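Local coordinates for thioredoxin family protein (PDB 2YP6), which is a surface-exposed thioredoxin-fold lipoprotein of the pneumococcus that probably reduces oxidised partners outside the cell and contributes to resistance against extracellular oxidative stress, at residues A[118-121]-A[122-125]. Sequence-based numbering, arbitrary orientation.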
# COMPACT_ATOMS: atom_id res chain seq x y z
N VAL A 118 13.59 10.20 -4.86
CA VAL A 118 13.16 9.36 -5.96
C VAL A 118 14.33 8.63 -6.61
O VAL A 118 14.16 7.53 -7.12
CB VAL A 118 12.43 10.18 -7.03
CG1 VAL A 118 11.15 10.78 -6.46
CG2 VAL A 118 13.33 11.27 -7.59
N GLU A 119 15.52 9.21 -6.60
CA GLU A 119 16.69 8.54 -7.19
C GLU A 119 17.23 7.47 -6.27
O GLU A 119 17.65 6.41 -6.73
CB GLU A 119 17.81 9.54 -7.52
CG GLU A 119 17.44 10.58 -8.56
CD GLU A 119 16.78 11.81 -7.94
OE1 GLU A 119 16.60 11.82 -6.70
OE2 GLU A 119 16.46 12.75 -8.69
N GLN A 120 17.22 7.73 -4.97
CA GLN A 120 17.83 6.83 -4.02
C GLN A 120 16.93 5.66 -3.63
O GLN A 120 17.41 4.57 -3.33
CB GLN A 120 18.27 7.58 -2.75
CG GLN A 120 19.39 8.63 -2.98
CD GLN A 120 20.71 8.05 -3.50
OE1 GLN A 120 20.85 6.84 -3.73
NE2 GLN A 120 21.70 8.93 -3.67
N PHE A 121 15.62 5.89 -3.61
CA PHE A 121 14.71 4.87 -3.09
C PHE A 121 14.79 3.52 -3.80
O PHE A 121 14.89 2.48 -3.14
CB PHE A 121 13.26 5.35 -3.04
CG PHE A 121 12.33 4.33 -2.47
CD1 PHE A 121 12.18 4.21 -1.10
CD2 PHE A 121 11.67 3.44 -3.29
CE1 PHE A 121 11.37 3.23 -0.56
CE2 PHE A 121 10.87 2.46 -2.77
CZ PHE A 121 10.72 2.36 -1.40
N PRO A 122 14.74 3.52 -5.13
CA PRO A 122 14.73 2.22 -5.81
C PRO A 122 16.01 1.42 -5.58
O PRO A 122 15.92 0.20 -5.46
CB PRO A 122 14.51 2.56 -7.29
CG PRO A 122 14.63 4.04 -7.41
CD PRO A 122 14.55 4.65 -6.06
N GLN A 123 17.15 2.09 -5.48
CA GLN A 123 18.41 1.44 -5.20
C GLN A 123 18.35 0.77 -3.83
O GLN A 123 18.68 -0.42 -3.67
CB GLN A 123 19.57 2.45 -5.27
CG GLN A 123 20.87 1.94 -4.62
CD GLN A 123 22.04 2.94 -4.70
OE1 GLN A 123 21.85 4.15 -4.90
NE2 GLN A 123 23.26 2.43 -4.54
N TRP A 124 17.90 1.52 -2.83
CA TRP A 124 17.74 0.99 -1.49
C TRP A 124 16.77 -0.22 -1.46
O TRP A 124 17.04 -1.24 -0.83
CB TRP A 124 17.22 2.09 -0.56
CG TRP A 124 16.90 1.59 0.80
CD1 TRP A 124 17.79 1.41 1.83
CD2 TRP A 124 15.62 1.16 1.30
NE1 TRP A 124 17.13 0.92 2.93
CE2 TRP A 124 15.81 0.75 2.63
CE3 TRP A 124 14.34 1.09 0.76
CZ2 TRP A 124 14.77 0.26 3.42
CZ3 TRP A 124 13.31 0.63 1.54
CH2 TRP A 124 13.54 0.23 2.86
N PHE A 125 15.64 -0.09 -2.15
CA PHE A 125 14.60 -1.11 -2.17
C PHE A 125 15.18 -2.43 -2.68
O PHE A 125 15.00 -3.49 -2.08
CB PHE A 125 13.47 -0.62 -3.08
CG PHE A 125 12.23 -1.47 -3.06
CD1 PHE A 125 11.30 -1.34 -2.04
CD2 PHE A 125 11.97 -2.34 -4.08
CE1 PHE A 125 10.16 -2.10 -2.05
CE2 PHE A 125 10.84 -3.10 -4.09
CZ PHE A 125 9.92 -2.97 -3.08
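The carbonyl O of F121 takes the amide N of F125 at 2.9 Å, and one residue earlier the O of Q120 accepts W124 N at 3.1 Å in a nearly straight bond. These two i to i+4 bonds are consecutive backbone bonds of helix 120-127. P122, next along the chain after F121, has no N-H of its own to give to the carbonyl of V118, four residues back; its ring packs against the preceding backbone instead, CD lying 3.1 Å from the O of V118 and touching CB of F121.

On the flank of the helix F121 meets both aromatics of the next turn. Its CG is anti to the backbone N (chi1 -178°), a setting that W124 and F125 share, and this carries all three rings to one flank of the helix. CE1 of F121 comes against CZ3 of W124 at 3.9 Å, while CZ on the same ring reaches CD1 of F125 at 3.8 Å. Both ring pairs meet obliquely: the F121 plane is inclined 45° to the six-membered ring of W124 and 33° to the ring of F125. The ring centroids are 5.7 Å apart in both cases.

F121 and F125 are buried, pressing on V135 of strand 135-137, and Y130 meets F125 edge-to-face. W124 is partly exposed: K116 makes a cation-pi contact with it, and its side chain touches S79, close to the C81-C84 disulfide. The result is an aromatic cluster on one flank of helix 120-127, the helix that links parallel strands 102-108 and 135-137 in a beta-alpha-beta unit of the thioredoxin fold.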